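Local atomic coordinates of CSE3 (Thermus thermophilus, PDB entry 2Y8Y), a protein that cleaves CRISPR transcripts as an endoribonuclease to produce crRNA, which it retains after processing. Residues Leu33-Val37 / Thr69-Val75; Met5-Val11 / Val62-Leu68; Trp50-Pro54 / Phe101-Ala105. All coordinates share one frame; numbering follows the deposited sequence.

Contact 1: residues Leu33-Val37 / Thr69-Val75; sequences LSKAV and TEPDWSV. With nucleotides of chain B.
The indole of Trp73 has the methyl of Ala36 over one face: Ala36 CB stands 3.6 Å from the centroid of the six-membered ring, 15° off its normal, a CH-pi contact. Leu33 approaches the same ring obliquely at its outer end, with CD2 3.9 Å from Trp73 CZ3. The first bond of the Trp73 side chain leads away from segment 33-37, but with CG anti to the carbonyl carbon (chi1 -65°) the indole comes back toward Ala36. NE1 is engaged by Thr8 of strand 5-12, which fixes how the ring is turned. A second flat group, the adenine of A18 of chain B, lies on the side of Ser34 turned from 69-75, where Ser34 CB sits 3.7 Å above its C4. The contact thus ties segment 33-37, which lies on helix 26-34 of the ferredoxin-like fold, to the connection leaving strand 62-67. One backbone bond joins the two: Asp72 N reaches a lone pair of Ala36 O at 2.9 Å, in the carbonyl plane. Asp72 then closes an Asx turn, its OD1 taking both the backbone N and the hydroxyl of Ser74. Val75 flanks Ala36 with CG2, and Val37 CG1 rests 3.8 Å from Pro71 CA. At the solvent edge a water accepts from Lys35 NZ and donates to Val75 O.

Contact 2: residues Met5-Val11 / Val62-Leu68; sequences MWLTKLV and VVLVQTL
Leu10 and Val65 pack tightly across two antiparallel strands, Leu10 CD1 lying 3.9 Å from Val65 CG2, on the face that also carries Trp6, Thr8, Val63 and Thr67. Six backbone hydrogen bonds hold the register, two for each of the pairs Trp6-Thr67, Thr8-Val65 and Leu10-Val63; the bond from Leu10 N to Val63 O is nearly straight (175°). Between the threonines this face also encloses polar atoms. A single water donates to Val65 O at 3.0 Å and to Thr67 OG1 at 3.1 Å, and lies 2.8 Å from Thr8 OG1, so the hydroxyls are bridged; Thr67 OG1 also bonds to Thr69 O, and Thr8 OG1 to Trp73 NE1.

The other face is looser toward Leu7 and Lys9, which are exposed. Leu7 runs alongside Gln66, its CD2 3.8 Å from Gln66 CB, while the stem of Lys9 crosses Val62, with Lys9 CG 3.8 Å from Val62 CG1, and its ammonium goes on to a cation-pi contact with Phe84. Gln66 itself is buried: fully extended, CG anti to the backbone N (chi1 180°), it carries NE2 to Leu196 O of helix 189-198. Met5, bent at its last torsion, brings CE to within 3.4 Å of Gln66 NE2. Strands 5-12 and 62-67 are the central pair of a four-stranded antiparallel sheet whose order, 2-3-1-4, is that of the ferredoxin-like fold.

Contact 3: residues Trp50-Pro54 / Phe101-Ala105; sequences WRLEP and FRLRA
Two antiparallel sheets meet where Arg51, on the outermost strand 49-52 of one, faces Arg102 and Arg104 on strand 98-110 of the other. The strand segments are nearly perpendicular (87°) and their axes stay 8.5 Å apart, too far for backbone pairing, so long side chains and water fill the gap. Arg51 runs out with CG anti to the backbone N and bends at chi3 (59°), which presents a face of its guanidinium to the stem of Arg102. There Arg102 CD lies 3.6 Å from Arg51 NE, while the two guanidinium planes are tilted 48° to each other. The face is thus met by a methylene, the two guanidinium groups are not stacked, and each has its own acid. Arg51 NE donates at 2.9 Å to Glu53 OE1, in the guanidinium plane but from above the carboxylate plane, and Arg102 NH2 makes a salt bridge with Glu181 of strand 173-186. Glu53 OE1 is also 4.4 Å from Arg102 NH1, which may offset some of the like charge of the two arginines, though no N-H points at it.

Water completes the bridge in two places. One accepts from Arg51 NH1 at 3.0 Å and from Arg104 N at 2.8 Å; Ser212 OG is a further partner of that NH1. Another accepts from Leu52 N and from Arg104 NH1, each at 3.0 Å, the extended Arg104 reaching it in its own guanidinium plane. Leu52 N belongs to the side of the edge strand turned from strand 62-67, since the neighbouring Arg51 and Glu53 pair with Leu64 and Val62. No direct hydrogen bond joins the two segments: this is a polar, water-mediated junction between sheets, set at the outer strand of the N-terminal ferredoxin-like sheet.

In the fold
The three contacts step across the protein, with contact 2 in the middle: its centre lies 10 Å from that of contact 1 and 11 Å from that of contact 3, while the latter two are 20 Å apart. Leu33 CD2 packs 3.7 Å from Leu10 CD1, joining contact 1 to the central strands; Arg51 N probably bonds to Leu64 O at 2.9 Å, carrying the same sheet into contact 3. Leu33 CD1 packs 3.6 Å from Trp50 CD2, linking contacts 1 and 3. Contact 1 touches the RNA and brings the Lys35 side chain about 11 Å from that of Tyr27, inferred to stabilise the transition state.

Contact 1: residues Leu33-Val37 / Thr69-Val75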
loop_
_atom_site.group_PDB
_atom_site.type_symbol
_atom_site.label_atom_id
_atom_site.label_comp_id
_atom_site.label_asym_id
_atom_site.label_seq_id
_atom_site.Cartn_x
_atom_site.Cartn_y
_atom_site.Cartn_z
ATOM N N LEU A 33 -9.113 -6.185 9.059
ATOM C CA LEU A 33 -7.675 -6.243 9.219
ATOM C C LEU A 33 -7.240 -5.477 10.458
ATOM O O LEU A 33 -6.290 -5.863 11.142
ATOM C CB LEU A 33 -6.979 -5.705 7.965
ATOM C CG LEU A 33 -7.289 -6.477 6.679
ATOM C CD1 LEU A 33 -6.503 -5.828 5.543
ATOM C CD2 LEU A 33 -6.936 -7.962 6.822
ATOM N N SER A 34 -7.934 -4.378 10.742
ATOM C CA SER A 34 -7.590 -3.536 11.886
ATOM C C SER A 34 -7.653 -4.297 13.208
ATOM O O SER A 34 -6.964 -3.947 14.167
ATOM C CB SER A 34 -8.512 -2.316 11.969
ATOM O OG SER A 34 -8.272 -1.417 10.901
ATOM N N LYS A 35 -8.481 -5.336 13.256
ATOM C CA LYS A 35 -8.626 -6.126 14.470
ATOM C C LYS A 35 -7.316 -6.785 14.883
ATOM O O LYS A 35 -7.079 -6.996 16.070
ATOM C CB LYS A 35 -9.703 -7.200 14.300
ATOM C CG LYS A 35 -11.098 -6.648 14.063
ATOM C CD LYS A 35 -12.105 -7.763 13.853
ATOM C CE LYS A 35 -13.450 -7.212 13.416
ATOM N NZ LYS A 35 -14.469 -8.289 13.264
ATOM N N ALA A 36 -6.477 -7.123 13.905
ATOM C CA ALA A 36 -5.225 -7.832 14.185
ATOM C C ALA A 36 -4.197 -6.986 14.915
ATOM O O ALA A 36 -3.257 -7.511 15.499
ATOM C CB ALA A 36 -4.628 -8.395 12.895
ATOM N N VAL A 37 -4.363 -5.667 14.861
ATOM C CA VAL A 37 -3.432 -4.753 15.518
ATOM C C VAL A 37 -4.193 -3.677 16.292
ATOM O O VAL A 37 -3.759 -2.527 16.377
ATOM C CB VAL A 37 -2.458 -4.123 14.510
ATOM C CG1 VAL A 37 -1.450 -5.161 14.035
ATOM C CG2 VAL A 37 -3.223 -3.516 13.346
ATOM N N THR A 69 3.659 -3.286 13.848
ATOM C CA THR A 69 3.685 -4.037 15.101
ATOM C C THR A 69 3.243 -5.457 14.820
ATOM O O THR A 69 2.694 -5.751 13.774
ATOM C CB THR A 69 2.792 -3.386 16.171
ATOM O OG1 THR A 69 1.403 -3.554 15.839
ATOM C CG2 THR A 69 3.108 -1.895 16.293
ATOM N N GLU A 70 3.504 -6.361 15.753
ATOM C CA GLU A 70 3.248 -7.761 15.481
ATOM C C GLU A 70 1.751 -8.023 15.479
ATOM O O GLU A 70 1.076 -7.775 16.473
ATOM C CB GLU A 70 3.942 -8.653 16.512
ATOM C CG GLU A 70 3.919 -10.106 16.095
ATOM C CD GLU A 70 4.600 -11.007 17.092
ATOM O OE1 GLU A 70 5.163 -10.473 18.064
ATOM O OE2 GLU A 70 4.568 -12.242 16.897
ATOM N N PRO A 71 1.224 -8.519 14.352
ATOM C CA PRO A 71 -0.222 -8.723 14.261
ATOM C C PRO A 71 -0.652 -9.992 14.982
ATOM O O PRO A 71 0.159 -10.903 15.149
ATOM C CB PRO A 71 -0.447 -8.884 12.755
ATOM C CG PRO A 71 0.836 -9.494 12.260
ATOM C CD PRO A 71 1.931 -8.952 13.132
ATOM N N ASP A 72 -1.903 -10.043 15.421
ATOM C CA ASP A 72 -2.455 -11.292 15.932
ATOM C C ASP A 72 -3.643 -11.698 15.066
ATOM O O ASP A 72 -4.746 -11.151 15.166
ATOM C CB ASP A 72 -2.817 -11.211 17.419
ATOM C CG ASP A 72 -2.978 -12.598 18.049
ATOM O OD1 ASP A 72 -3.493 -13.491 17.347
ATOM O OD2 ASP A 72 -2.577 -12.819 19.226
ATOM N N TRP A 73 -3.398 -12.666 14.198
ATOM C CA TRP A 73 -4.404 -13.072 13.233
ATOM C C TRP A 73 -5.426 -14.070 13.767
ATOM O O TRP A 73 -6.284 -14.527 13.022
ATOM C CB TRP A 73 -3.747 -13.588 11.950
ATOM C CG TRP A 73 -2.996 -12.506 11.264
ATOM C CD1 TRP A 73 -1.640 -12.373 11.174
ATOM C CD2 TRP A 73 -3.555 -11.357 10.612
ATOM N NE1 TRP A 73 -1.319 -11.229 10.481
ATOM C CE2 TRP A 73 -2.476 -10.584 10.129
ATOM C CE3 TRP A 73 -4.862 -10.915 10.378
ATOM C CZ2 TRP A 73 -2.666 -9.390 9.421
ATOM C CZ3 TRP A 73 -5.050 -9.739 9.675
ATOM C CH2 TRP A 73 -3.953 -8.981 9.211
ATOM N N SER A 74 -5.339 -14.397 15.055
ATOM C CA SER A 74 -6.356 -15.225 15.694
ATOM C C SER A 74 -7.704 -14.509 15.716
ATOM O O SER A 74 -8.733 -15.113 16.029
ATOM C CB SER A 74 -5.951 -15.616 17.121
ATOM O OG SER A 74 -5.905 -14.488 17.975
ATOM N N VAL A 75 -7.686 -13.220 15.370
ATOM C CA VAL A 75 -8.905 -12.414 15.332
ATOM C C VAL A 75 -9.792 -12.754 14.142
ATOM O O VAL A 75 -10.981 -12.440 14.142
ATOM C CB VAL A 75 -8.597 -10.900 15.295
ATOM C CG1 VAL A 75 -7.817 -10.492 16.535
ATOM C CG2 VAL A 75 -7.836 -10.523 14.019
ATOM P P A B 18 -12.859 4.327 8.696
ATOM O OP1 A B 18 -12.574 4.030 7.281
ATOM O OP2 A B 18 -14.136 5.004 9.042
ATOM O "O5'" A B 18 -12.696 2.998 9.557
ATOM C "C5'" A B 18 -13.070 2.949 10.926
ATOM C "C4'" A B 18 -13.262 1.525 11.382
ATOM O "O4'" A B 18 -11.982 0.837 11.417
ATOM C "C3'" A B 18 -13.806 1.334 12.786
ATOM O "O3'" A B 18 -15.205 1.531 12.876
ATOM C "C2'" A B 18 -13.365 -0.086 13.107
ATOM O "O2'" A B 18 -14.191 -1.035 12.445
ATOM C "C1'" A B 18 -11.981 -0.114 12.464
ATOM N N9 A B 18 -10.932 0.253 13.433
ATOM C C8 A B 18 -10.214 1.419 13.532
ATOM N N7 A B 18 -9.356 1.424 14.527
ATOM C C5 A B 18 -9.537 0.184 15.132
ATOM C C6 A B 18 -8.937 -0.444 16.241
ATOM N N6 A B 18 -7.987 0.120 16.993
ATOM N N1 A B 18 -9.351 -1.689 16.559
ATOM C C2 A B 18 -10.304 -2.268 15.820
ATOM N N3 A B 18 -10.938 -1.780 14.757
ATOM C C4 A B 18 -10.505 -0.544 14.465
HETATM O O HOH W 1 -13.124 -11.030 13.240
#

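Contact 2: residues Met5-Val11 / Val62-Leu68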
loop_
_atom_site.group_PDB
_atom_site.type_symbol
_atom_site.label_atom_id
_atom_site.label_comp_id
_atom_site.label_asym_id
_atom_site.label_seq_id
_atom_site.Cartn_x
_atom_site.Cartn_y
_atom_site.Cartn_z
ATOM N N MET A 5 9.068 -4.384 10.712
ATOM C CA MET A 5 7.837 -4.315 9.947
ATOM C C MET A 5 7.421 -5.760 9.757
ATOM O O MET A 5 8.273 -6.653 9.730
ATOM C CB MET A 5 8.060 -3.612 8.604
ATOM C CG MET A 5 8.886 -2.334 8.748
ATOM S SD MET A 5 9.505 -1.699 7.193
ATOM C CE MET A 5 7.952 -1.283 6.445
ATOM N N TRP A 6 6.121 -6.003 9.676
ATOM C CA TRP A 6 5.606 -7.354 9.498
ATOM C C TRP A 6 4.822 -7.456 8.205
ATOM O O TRP A 6 3.958 -6.622 7.929
ATOM C CB TRP A 6 4.693 -7.738 10.660
ATOM C CG TRP A 6 5.426 -7.905 11.940
ATOM C CD1 TRP A 6 5.806 -6.922 12.795
ATOM C CD2 TRP A 6 5.879 -9.140 12.507
ATOM N NE1 TRP A 6 6.476 -7.469 13.877
ATOM C CE2 TRP A 6 6.528 -8.830 13.719
ATOM C CE3 TRP A 6 5.790 -10.478 12.107
ATOM C CZ2 TRP A 6 7.092 -9.816 14.537
ATOM C CZ3 TRP A 6 6.345 -11.449 12.919
ATOM C CH2 TRP A 6 6.989 -11.113 14.117
ATOM N N LEU A 7 5.125 -8.477 7.414
ATOM C CA LEU A 7 4.369 -8.771 6.215
ATOM C C LEU A 7 3.575 -10.047 6.413
ATOM O O LEU A 7 4.145 -11.083 6.747
ATOM C CB LEU A 7 5.301 -8.950 5.019
ATOM C CG LEU A 7 6.130 -7.715 4.710
ATOM C CD1 LEU A 7 6.923 -7.887 3.420
ATOM C CD2 LEU A 7 5.202 -6.515 4.640
ATOM N N THR A 8 2.262 -9.975 6.216
ATOM C CA THR A 8 1.413 -11.159 6.271
ATOM C C THR A 8 0.741 -11.356 4.930
ATOM O O THR A 8 0.131 -10.439 4.401
ATOM C CB THR A 8 0.297 -11.014 7.326
ATOM O OG1 THR A 8 0.877 -10.683 8.594
ATOM C CG2 THR A 8 -0.521 -12.304 7.451
ATOM N N LYS A 9 0.857 -12.563 4.385
ATOM C CA LYS A 9 0.088 -12.938 3.214
ATOM C C LYS A 9 -1.160 -13.679 3.662
ATOM O O LYS A 9 -1.069 -14.706 4.350
ATOM C CB LYS A 9 0.916 -13.834 2.296
ATOM C CG LYS A 9 0.171 -14.338 1.073
ATOM C CD LYS A 9 1.106 -15.125 0.171
ATOM C CE LYS A 9 0.339 -16.003 -0.800
ATOM N NZ LYS A 9 1.257 -16.938 -1.507
ATOM N N LEU A 10 -2.324 -13.158 3.288
ATOM C CA LEU A 10 -3.586 -13.853 3.520
ATOM C C LEU A 10 -4.150 -14.332 2.193
ATOM O O LEU A 10 -4.270 -13.555 1.249
ATOM C CB LEU A 10 -4.608 -12.932 4.193
ATOM C CG LEU A 10 -4.191 -12.176 5.454
ATOM C CD1 LEU A 10 -5.236 -11.132 5.820
ATOM C CD2 LEU A 10 -3.954 -13.120 6.628
ATOM N N VAL A 11 -4.484 -15.616 2.106
ATOM C CA VAL A 11 -5.189 -16.116 0.935
ATOM C C VAL A 11 -6.645 -16.307 1.324
ATOM O O VAL A 11 -6.990 -17.228 2.056
ATOM C CB VAL A 11 -4.581 -17.423 0.406
ATOM C CG1 VAL A 11 -5.405 -17.952 -0.747
ATOM C CG2 VAL A 11 -3.147 -17.191 -0.037
ATOM N N VAL A 62 -5.403 -12.881 -3.011
ATOM C CA VAL A 62 -4.309 -12.670 -2.078
ATOM C C VAL A 62 -4.306 -11.249 -1.528
ATOM O O VAL A 62 -4.313 -10.276 -2.284
ATOM C CB VAL A 62 -2.946 -12.945 -2.731
ATOM C CG1 VAL A 62 -1.846 -12.679 -1.748
ATOM C CG2 VAL A 62 -2.875 -14.391 -3.231
ATOM N N VAL A 63 -4.280 -11.125 -0.207
ATOM C CA VAL A 63 -4.141 -9.819 0.426
ATOM C C VAL A 63 -2.808 -9.772 1.149
ATOM O O VAL A 63 -2.515 -10.630 1.983
ATOM C CB VAL A 63 -5.273 -9.542 1.428
ATOM C CG1 VAL A 63 -5.064 -8.213 2.151
ATOM C CG2 VAL A 63 -6.610 -9.567 0.721
ATOM N N LEU A 64 -1.993 -8.778 0.817
ATOM C CA LEU A 64 -0.732 -8.545 1.506
ATOM C C LEU A 64 -0.926 -7.445 2.532
ATOM O O LEU A 64 -1.400 -6.356 2.199
ATOM C CB LEU A 64 0.363 -8.142 0.516
ATOM C CG LEU A 64 0.895 -9.247 -0.401
ATOM C CD1 LEU A 64 -0.232 -9.972 -1.083
ATOM C CD2 LEU A 64 1.857 -8.680 -1.429
ATOM N N VAL A 65 -0.572 -7.726 3.783
ATOM C CA VAL A 65 -0.773 -6.769 4.866
ATOM C C VAL A 65 0.552 -6.415 5.491
ATOM O O VAL A 65 1.303 -7.300 5.898
ATOM C CB VAL A 65 -1.651 -7.357 5.989
ATOM C CG1 VAL A 65 -1.948 -6.287 7.038
ATOM C CG2 VAL A 65 -2.932 -7.954 5.421
ATOM N N GLN A 66 0.837 -5.123 5.587
ATOM C CA GLN A 66 2.010 -4.656 6.303
ATOM C C GLN A 66 1.587 -3.948 7.576
ATOM O O GLN A 66 0.701 -3.076 7.565
ATOM C CB GLN A 66 2.801 -3.681 5.442
ATOM C CG GLN A 66 4.041 -3.165 6.134
ATOM C CD GLN A 66 4.833 -2.245 5.243
ATOM O OE1 GLN A 66 5.528 -2.697 4.331
ATOM N NE2 GLN A 66 4.716 -0.938 5.478
ATOM N N THR A 67 2.218 -4.333 8.678
ATOM C CA THR A 67 2.000 -3.663 9.945
ATOM C C THR A 67 3.347 -3.330 10.565
ATOM O O THR A 67 4.343 -3.986 10.287
ATOM C CB THR A 67 1.179 -4.532 10.913
ATOM O OG1 THR A 67 1.823 -5.801 11.086
ATOM C CG2 THR A 67 -0.223 -4.770 10.370
ATOM N N LEU A 68 3.370 -2.287 11.375
ATOM C CA LEU A 68 4.581 -1.896 12.084
ATOM C C LEU A 68 4.740 -2.661 13.391
ATOM O O LEU A 68 5.828 -2.681 13.971
ATOM C CB LEU A 68 4.547 -0.395 12.366
ATOM C CG LEU A 68 4.405 0.491 11.126
ATOM C CD1 LEU A 68 4.413 1.962 11.523
ATOM C CD2 LEU A 68 5.518 0.226 10.148
HETATM O O HOH W 2 1.317 -7.905 8.887
#

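Contact 3: residues Trp50-Pro54 / Phe101-Ala105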
loop_
_atom_site.group_PDB
_atom_site.type_symbol
_atom_site.label_atom_id
_atom_site.label_comp_id
_atom_site.label_asym_id
_atom_site.label_seq_id
_atom_site.Cartn_x
_atom_site.Cartn_y
_atom_site.Cartn_z
ATOM N N TRP A 50 -2.340 -2.329 3.302
ATOM C CA TRP A 50 -2.565 -3.582 2.614
ATOM C C TRP A 50 -2.736 -3.372 1.123
ATOM O O TRP A 50 -2.941 -2.252 0.666
ATOM C CB TRP A 50 -3.758 -4.344 3.207
ATOM C CG TRP A 50 -5.110 -4.000 2.658
ATOM C CD1 TRP A 50 -5.725 -4.569 1.574
ATOM C CD2 TRP A 50 -6.049 -3.078 3.207
ATOM N NE1 TRP A 50 -6.967 -4.030 1.397
ATOM C CE2 TRP A 50 -7.192 -3.113 2.390
ATOM C CE3 TRP A 50 -6.026 -2.208 4.297
ATOM C CZ2 TRP A 50 -8.312 -2.313 2.630
ATOM C CZ3 TRP A 50 -7.140 -1.418 4.535
ATOM C CH2 TRP A 50 -8.265 -1.479 3.706
ATOM N N ARG A 51 -2.586 -4.452 0.370
ATOM C CA ARG A 51 -2.912 -4.450 -1.053
ATOM C C ARG A 51 -3.614 -5.747 -1.402
ATOM O O ARG A 51 -3.151 -6.834 -1.025
ATOM C CB ARG A 51 -1.649 -4.303 -1.902
ATOM C CG ARG A 51 -1.928 -4.308 -3.415
ATOM C CD ARG A 51 -0.697 -3.993 -4.271
ATOM N NE ARG A 51 0.400 -4.944 -4.051
ATOM C CZ ARG A 51 1.538 -4.675 -3.409
ATOM N NH1 ARG A 51 1.792 -3.475 -2.895
ATOM N NH2 ARG A 51 2.449 -5.634 -3.274
ATOM N N LEU A 52 -4.740 -5.635 -2.102
ATOM C CA LEU A 52 -5.380 -6.792 -2.716
ATOM C C LEU A 52 -4.695 -7.026 -4.043
ATOM O O LEU A 52 -4.753 -6.169 -4.938
ATOM C CB LEU A 52 -6.875 -6.546 -2.929
ATOM C CG LEU A 52 -7.613 -7.626 -3.725
ATOM C CD1 LEU A 52 -7.442 -8.996 -3.079
ATOM C CD2 LEU A 52 -9.088 -7.279 -3.848
ATOM N N GLU A 53 -4.029 -8.170 -4.165
ATOM C CA GLU A 53 -3.279 -8.495 -5.373
ATOM C C GLU A 53 -4.221 -8.881 -6.506
ATOM O O GLU A 53 -5.333 -9.358 -6.267
ATOM C CB GLU A 53 -2.283 -9.634 -5.111
ATOM C CG GLU A 53 -1.257 -9.364 -4.026
ATOM C CD GLU A 53 -0.127 -8.448 -4.465
ATOM O OE1 GLU A 53 -0.381 -7.449 -5.170
ATOM O OE2 GLU A 53 1.026 -8.727 -4.090
ATOM N N PRO A 54 -3.777 -8.672 -7.754
ATOM C CA PRO A 54 -4.583 -8.994 -8.935
ATOM C C PRO A 54 -4.627 -10.500 -9.162
ATOM O O PRO A 54 -3.798 -11.194 -8.569
ATOM C CB PRO A 54 -3.818 -8.312 -10.067
ATOM C CG PRO A 54 -2.402 -8.344 -9.616
ATOM C CD PRO A 54 -2.428 -8.203 -8.113
ATOM N N PHE A 101 9.672 -2.148 -7.511
ATOM C CA PHE A 101 8.593 -1.734 -6.622
ATOM C C PHE A 101 7.217 -1.958 -7.230
ATOM O O PHE A 101 7.058 -2.055 -8.455
ATOM C CB PHE A 101 8.733 -0.264 -6.217
ATOM C CG PHE A 101 8.328 0.699 -7.301
ATOM C CD1 PHE A 101 9.241 1.105 -8.262
ATOM C CD2 PHE A 101 7.023 1.178 -7.370
ATOM C CE1 PHE A 101 8.868 1.976 -9.286
ATOM C CE2 PHE A 101 6.637 2.050 -8.393
ATOM C CZ PHE A 101 7.555 2.455 -9.348
ATOM N N ARG A 102 6.235 -2.038 -6.344
ATOM C CA ARG A 102 4.831 -2.074 -6.717
ATOM C C ARG A 102 4.095 -1.159 -5.752
ATOM O O ARG A 102 4.374 -1.158 -4.544
ATOM C CB ARG A 102 4.302 -3.508 -6.620
ATOM C CG ARG A 102 2.822 -3.657 -6.963
ATOM C CD ARG A 102 2.391 -5.114 -7.014
ATOM N NE ARG A 102 2.957 -5.770 -8.190
ATOM C CZ ARG A 102 2.243 -6.238 -9.213
ATOM N NH1 ARG A 102 0.921 -6.143 -9.213
ATOM N NH2 ARG A 102 2.854 -6.825 -10.234
ATOM N N LEU A 103 3.175 -0.354 -6.288
ATOM C CA LEU A 103 2.404 0.564 -5.463
ATOM C C LEU A 103 1.052 0.795 -6.089
ATOM O O LEU A 103 0.965 1.313 -7.208
ATOM C CB LEU A 103 3.105 1.920 -5.316
ATOM C CG LEU A 103 2.264 3.051 -4.699
ATOM C CD1 LEU A 103 1.864 2.698 -3.247
ATOM C CD2 LEU A 103 3.018 4.397 -4.766
ATOM N N ARG A 104 0.001 0.433 -5.361
ATOM C CA ARG A 104 -1.352 0.764 -5.774
ATOM C C ARG A 104 -1.750 2.020 -5.015
ATOM O O ARG A 104 -1.810 2.003 -3.787
ATOM C CB ARG A 104 -2.312 -0.374 -5.428
ATOM C CG ARG A 104 -3.593 -0.318 -6.252
ATOM C CD ARG A 104 -4.604 -1.377 -5.822
ATOM N NE ARG A 104 -5.662 -1.505 -6.815
ATOM C CZ ARG A 104 -6.751 -2.244 -6.656
ATOM N NH1 ARG A 104 -6.942 -2.910 -5.523
ATOM N NH2 ARG A 104 -7.654 -2.301 -7.629
ATOM N N ALA A 105 -2.005 3.108 -5.740
ATOM C CA ALA A 105 -2.136 4.429 -5.125
ATOM C C ALA A 105 -3.323 5.196 -5.658
ATOM O O ALA A 105 -3.955 4.785 -6.622
ATOM C CB ALA A 105 -0.891 5.241 -5.378
HETATM O O HOH W 3 0.112 -1.034 -2.967
HETATM O O HOH W 4 -5.794 -2.925 -2.765
#